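Local structure of 2-polyprenyl-6-methoxyphenol hydroxylase-like FAD-dependent oxidoreductase (Streptomyces sp. NRRL 11266, 6UI5) at residues H287-Y292 and L337-I342. The protein is a hydroxylase-like FAD-dependent oxidoreductase that carries flavin-adenine dinucleotide in a Rossmann-like FAD-binding domain. Numbering follows the deposited sequence.
Sequences HVHYPY and LACMNI. With FAD (flavin-adenine dinucleotide), chain C.
In the Rossmann-like FAD-binding domain of this hydroxylase-like flavoprotein, the loop that follows strand 287-288 runs between the flavin and helix 325-346. On the flavin side Pro291, a rigid apolar ring, sets its CB 3.4 Å from N5 of FAD; on the other side His289 and Ile342 pack loop against helix, and no hydrogen bond joins the two segments. Ile342 suits its place because its two branches reach different neighbours. Its CB lies near CB of His289, and CG2, anti to the backbone N, packs 3.5 Å from CB of Tyr290. CG2 also touches Tyr290 O at 3.3 Å, the closest approach of the contact, with CG1 and CD1 near the same oxygen. CG1, anti to the carbonyl carbon, sits over one face of the His289 imidazole, 3.9 Å from the ring centroid, in a CH-pi contact. The Ile342 side chain then bends at chi2 (-66°) and ends with CD1 3.4 Å from CB of Tyr292, at that ring's edge. Histidine offers both a flat face for this isoleucine and a polar edge. With CG in the crowded position between backbone N and carbonyl carbon (chi1 45°), its ND1 donates a nearly straight hydrogen bond to Tyr290 O, close to the ring plane but with the donor 54° out of the carbonyl plane; this fixes the ring's rotation. Small Ala338 and Cys339 let the helix come close: Ala338 CB approaches NE2 of His289 obliquely, whereas Cys339 SG lies 3.6 Å from Val288 O and meets the imidazole edge, 4.0 Å from His289 CD2.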
ATOM      1  N   HIS A 287     -11.962  15.688  13.041  1.00 45.70           N
ATOM      2  CA  HIS A 287     -10.833  14.985  12.441  1.00 53.52           C
ATOM      3  C   HIS A 287      -9.839  16.006  11.909  1.00 56.84           C
ATOM      4  O   HIS A 287     -10.242  17.024  11.322  1.00 50.80           O
ATOM      5  CB  HIS A 287     -11.307  14.058  11.295  1.00 50.45           C
ATOM      6  CG  HIS A 287     -12.377  14.677  10.462  1.00 48.56           C
ATOM      7  ND1 HIS A 287     -12.101  15.566   9.443  1.00 51.50           N
ATOM      8  CD2 HIS A 287     -13.728  14.611  10.551  1.00 46.70           C
ATOM      9  CE1 HIS A 287     -13.241  15.997   8.918  1.00 56.82           C
ATOM     10  NE2 HIS A 287     -14.242  15.433   9.572  1.00 53.36           N
ATOM     11  N   VAL A 288      -8.547  15.699  12.086  1.00 37.70           N
ATOM     12  CA  VAL A 288      -7.438  16.566  11.684  1.00 51.08           C
ATOM     13  C   VAL A 288      -6.259  15.692  11.286  1.00 47.71           C
ATOM     14  O   VAL A 288      -6.142  14.543  11.720  1.00 51.62           O
ATOM     15  CB  VAL A 288      -6.970  17.525  12.806  1.00 48.17           C
ATOM     16  CG1 VAL A 288      -8.086  18.517  13.187  1.00 49.17           C
ATOM     17  CG2 VAL A 288      -6.511  16.716  13.990  1.00 42.81           C
ATOM     18  N   HIS A 289      -5.351  16.263  10.493  1.00 44.03           N
ATOM     19  CA  HIS A 289      -4.271  15.514   9.855  1.00 54.05           C
ATOM     20  C   HIS A 289      -3.452  16.532   9.082  1.00 57.42           C
ATOM     21  O   HIS A 289      -3.828  17.702   8.987  1.00 59.74           O
ATOM     22  CB  HIS A 289      -4.800  14.430   8.917  1.00 54.00           C
ATOM     23  CG  HIS A 289      -5.909  14.913   8.045  1.00 55.95           C
ATOM     24  ND1 HIS A 289      -5.714  15.838   7.042  1.00 66.75           N
ATOM     25  CD2 HIS A 289      -7.237  14.660   8.070  1.00 55.60           C
ATOM     26  CE1 HIS A 289      -6.871  16.109   6.463  1.00 65.21           C
ATOM     27  NE2 HIS A 289      -7.812  15.409   7.069  1.00 60.74           N
ATOM     28  N   TYR A 290      -2.340  16.071   8.521  1.00 58.74           N
ATOM     29  CA  TYR A 290      -1.512  16.949   7.715  1.00 47.64           C
ATOM     30  C   TYR A 290      -2.303  17.436   6.501  1.00 62.84           C
ATOM     31  O   TYR A 290      -3.083  16.672   5.901  1.00 56.68           O
ATOM     32  CB  TYR A 290      -0.234  16.245   7.267  1.00 50.46           C
ATOM     33  CG  TYR A 290       0.689  17.106   6.454  1.00 65.77           C
ATOM     34  CD1 TYR A 290       1.526  18.016   7.076  1.00 78.66           C
ATOM     35  CD2 TYR A 290       0.735  17.017   5.074  1.00 66.72           C
ATOM     36  CE1 TYR A 290       2.376  18.821   6.349  1.00 84.71           C
ATOM     37  CE2 TYR A 290       1.594  17.810   4.332  1.00 71.40           C
ATOM     38  CZ  TYR A 290       2.411  18.716   4.975  1.00 82.68           C
ATOM     39  OH  TYR A 290       3.266  19.533   4.258  1.00 77.16           O
ATOM     40  N   PRO A 291      -2.144  18.707   6.128  1.00 56.32           N
ATOM     41  CA  PRO A 291      -2.909  19.268   4.999  1.00 51.61           C
ATOM     42  C   PRO A 291      -2.373  18.822   3.631  1.00 58.75           C
ATOM     43  O   PRO A 291      -1.352  19.315   3.152  1.00 76.89           O
ATOM     44  CB  PRO A 291      -2.741  20.801   5.158  1.00 46.34           C
ATOM     45  CG  PRO A 291      -1.623  20.972   6.192  1.00 50.52           C
ATOM     46  CD  PRO A 291      -1.618  19.740   7.054  1.00 51.21           C
ATOM     47  N   TYR A 292      -3.081  17.905   3.007  1.00 58.20           N
ATOM     48  CA  TYR A 292      -2.743  17.392   1.689  1.00 55.29           C
ATOM     49  C   TYR A 292      -3.993  17.379   0.822  1.00 48.56           C
ATOM     50  O   TYR A 292      -5.102  17.162   1.324  1.00 47.32           O
ATOM     51  CB  TYR A 292      -2.190  15.977   1.772  1.00 65.41           C
ATOM     52  CG  TYR A 292      -0.698  15.826   1.697  1.00 72.03           C
ATOM     53  CD1 TYR A 292       0.051  16.534   0.767  1.00 74.42           C
ATOM     54  CD2 TYR A 292      -0.039  14.922   2.532  1.00 65.11           C
ATOM     55  CE1 TYR A 292       1.419  16.358   0.683  1.00 67.25           C
ATOM     56  CE2 TYR A 292       1.323  14.749   2.460  1.00 61.44           C
ATOM     57  CZ  TYR A 292       2.044  15.465   1.534  1.00 67.12           C
ATOM     58  OH  TYR A 292       3.399  15.289   1.448  1.00 78.01           O
ATOM     59  N   LEU A 337     -10.719   7.625   6.554  1.00 38.37           N
ATOM     60  CA  LEU A 337      -9.960   7.410   5.327  1.00 43.61           C
ATOM     61  C   LEU A 337      -9.078   8.611   4.995  1.00 50.82           C
ATOM     62  O   LEU A 337      -7.983   8.440   4.436  1.00 43.13           O
ATOM     63  CB  LEU A 337     -10.914   7.108   4.152  1.00 38.62           C
ATOM     64  CG  LEU A 337     -11.659   5.763   4.033  1.00 45.04           C
ATOM     65  CD1 LEU A 337     -12.550   5.691   2.765  1.00 37.69           C
ATOM     66  CD2 LEU A 337     -10.720   4.557   4.061  1.00 47.85           C
ATOM     67  N   ALA A 338      -9.524   9.827   5.322  1.00 51.53           N
ATOM     68  CA  ALA A 338      -8.632  10.977   5.196  1.00 43.94           C
ATOM     69  C   ALA A 338      -7.433  10.827   6.124  1.00 44.90           C
ATOM     70  O   ALA A 338      -6.280  10.848   5.670  1.00 39.85           O
ATOM     71  CB  ALA A 338      -9.385  12.281   5.470  1.00 38.89           C
ATOM     72  N   CYS A 339      -7.678  10.647   7.428  1.00 47.57           N
ATOM     73  CA  CYS A 339      -6.542  10.437   8.325  1.00 46.23           C
ATOM     74  C   CYS A 339      -5.676   9.326   7.792  1.00 46.14           C
ATOM     75  O   CYS A 339      -4.459   9.473   7.698  1.00 47.92           O
ATOM     76  CB  CYS A 339      -6.996  10.123   9.759  1.00 43.12           C
ATOM     77  SG  CYS A 339      -7.843  11.561  10.581  1.00 60.97           S
ATOM     78  N   MET A 340      -6.296   8.232   7.347  1.00 56.79           N
ATOM     79  CA  MET A 340      -5.511   7.054   7.004  1.00 53.30           C
ATOM     80  C   MET A 340      -4.538   7.360   5.878  1.00 45.68           C
ATOM     81  O   MET A 340      -3.327   7.150   6.020  1.00 50.84           O
ATOM     82  CB  MET A 340      -6.428   5.901   6.622  1.00 58.13           C
ATOM     83  CG  MET A 340      -5.675   4.705   6.054  1.00 54.53           C
ATOM     84  SD  MET A 340      -6.736   3.958   4.850  1.00 62.95           S
ATOM     85  CE  MET A 340      -6.929   5.327   3.719  1.00 62.49           C
ATOM     86  N   ASN A 341      -5.040   7.936   4.780  1.00 41.01           N
ATOM     87  CA  ASN A 341      -4.203   8.120   3.598  1.00 49.41           C
ATOM     88  C   ASN A 341      -3.272   9.329   3.715  1.00 51.70           C
ATOM     89  O   ASN A 341      -2.187   9.313   3.112  1.00 47.20           O
ATOM     90  CB  ASN A 341      -5.072   8.212   2.330  1.00 41.02           C
ATOM     91  CG  ASN A 341      -5.461   9.615   1.982  1.00 50.14           C
ATOM     92  OD1 ASN A 341      -4.665  10.363   1.393  1.00 56.25           O
ATOM     93  ND2 ASN A 341      -6.712   9.992   2.314  1.00 48.55           N
ATOM     94  N   ILE A 342      -3.653  10.377   4.462  1.00 39.42           N
ATOM     95  CA  ILE A 342      -2.666  11.417   4.780  1.00 48.25           C
ATOM     96  C   ILE A 342      -1.468  10.785   5.471  1.00 48.37           C
ATOM     97  O   ILE A 342      -0.324  10.931   5.028  1.00 56.57           O
ATOM     98  CB  ILE A 342      -3.274  12.537   5.647  1.00 51.98           C
ATOM     99  CG1 ILE A 342      -4.442  13.250   4.946  1.00 49.03           C
ATOM    100  CG2 ILE A 342      -2.183  13.551   6.083  1.00 59.74           C
ATOM    101  CD1 ILE A 342      -4.060  14.015   3.749  1.00 46.39           C
TER
HETATM  102  PA  FAD C 601     -11.429  25.934  11.894  1.00 59.68           P
HETATM  103  O1A FAD C 601     -10.939  26.413  10.546  1.00 55.11           O
HETATM  104  O2A FAD C 601     -10.223  25.714  12.793  1.00 57.52           O
HETATM  105  O5B FAD C 601     -12.598  26.942  12.498  1.00 62.68           O
HETATM  106  C5B FAD C 601     -13.055  26.776  13.831  1.00 71.08           C
HETATM  107  C4B FAD C 601     -13.654  28.136  14.317  1.00 77.94           C
HETATM  108  O4B FAD C 601     -14.241  28.052  15.486  1.00 73.70           O
HETATM  109  C3B FAD C 601     -12.520  29.169  14.512  1.00 83.55           C
HETATM  110  O3B FAD C 601     -12.953  30.375  14.052  1.00 79.98           O
HETATM  111  C2B FAD C 601     -12.313  29.212  16.039  1.00 80.76           C
HETATM  112  O2B FAD C 601     -11.607  30.478  16.366  1.00 89.81           O
HETATM  113  C1B FAD C 601     -13.549  29.192  16.457  1.00 75.56           C
HETATM  114  N9A FAD C 601     -13.765  28.710  17.807  1.00 65.24           N
HETATM  115  C8A FAD C 601     -13.067  27.746  18.448  1.00 57.26           C
HETATM  116  N7A FAD C 601     -13.639  27.553  19.656  1.00 60.20           N
HETATM  117  C5A FAD C 601     -14.704  28.386  19.748  1.00 67.77           C
HETATM  118  C6A FAD C 601     -15.642  28.606  20.749  1.00 69.97           C
HETATM  119  N6A FAD C 601     -15.948  28.126  22.088  1.00 77.11           N
HETATM  120  N1A FAD C 601     -16.610  29.513  20.585  1.00 62.51           N
HETATM  121  C2A FAD C 601     -16.691  30.217  19.434  1.00 61.82           C
HETATM  122  N3A FAD C 601     -15.779  29.990  18.446  1.00 63.46           N
HETATM  123  C4A FAD C 601     -14.789  29.084  18.601  1.00 61.36           C
HETATM  124  N1  FAD C 601      -6.862  23.220   4.215  1.00127.45           N
HETATM  125  C2  FAD C 601      -6.817  22.905   2.758  1.00130.83           C
HETATM  126  O2  FAD C 601      -7.791  22.578   2.163  1.00127.15           O
HETATM  127  N3  FAD C 601      -5.514  23.013   2.041  1.00133.20           N
HETATM  128  C4  FAD C 601      -4.319  23.425   2.780  1.00128.31           C
HETATM  129  O4  FAD C 601      -3.269  23.522   2.239  1.00133.82           O
HETATM  130  C4X FAD C 601      -4.402  23.733   4.255  1.00114.62           C
HETATM  131  N5  FAD C 601      -3.185  24.127   4.927  1.00108.58           N
HETATM  132  C5X FAD C 601      -3.232  24.423   6.380  1.00112.73           C
HETATM  133  C6  FAD C 601      -2.049  24.797   7.021  1.00109.90           C
HETATM  134  C7  FAD C 601      -2.062  25.088   8.380  1.00113.14           C
HETATM  135  C7M FAD C 601      -0.645  25.459   8.796  1.00115.16           C
HETATM  136  C8  FAD C 601      -3.249  25.016   9.127  1.00117.89           C
HETATM  137  C8M FAD C 601      -3.167  25.359  10.620  1.00117.06           C
HETATM  138  C9  FAD C 601      -4.442  24.638   8.486  1.00121.32           C
HETATM  139  C9A FAD C 601      -4.447  24.332   7.104  1.00117.47           C
HETATM  140  N10 FAD C 601      -5.718  23.911   6.400  1.00103.20           N
HETATM  141  C10 FAD C 601      -5.664  23.629   4.968  1.00114.38           C
HETATM  142  C1' FAD C 601      -6.976  23.862   7.172  1.00 88.92           C
HETATM  143  C2' FAD C 601      -7.785  22.554   7.225  1.00 86.31           C
HETATM  144  O2' FAD C 601      -8.559  22.379   6.097  1.00 89.25           O
HETATM  145  C3' FAD C 601      -8.809  22.617   8.357  1.00 88.27           C
HETATM  146  O3' FAD C 601      -9.302  21.326   8.525  1.00 94.40           O
HETATM  147  C4' FAD C 601     -10.035  23.518   8.103  1.00 81.21           C
HETATM  148  O4' FAD C 601      -9.725  24.862   7.868  1.00 79.59           O
HETATM  149  C5' FAD C 601     -10.816  23.442   9.421  1.00 71.08           C
HETATM  150  O5' FAD C 601     -12.141  23.857   9.248  1.00 55.95           O
HETATM  151  P   FAD C 601     -13.155  23.976  10.547  1.00 60.77           P
HETATM  152  O1P FAD C 601     -14.227  24.994  10.237  1.00 48.53           O
HETATM  153  O2P FAD C 601     -13.727  22.651  11.014  1.00 64.51           O
HETATM  154  O3P FAD C 601     -12.183  24.465  11.792  1.00 77.94           O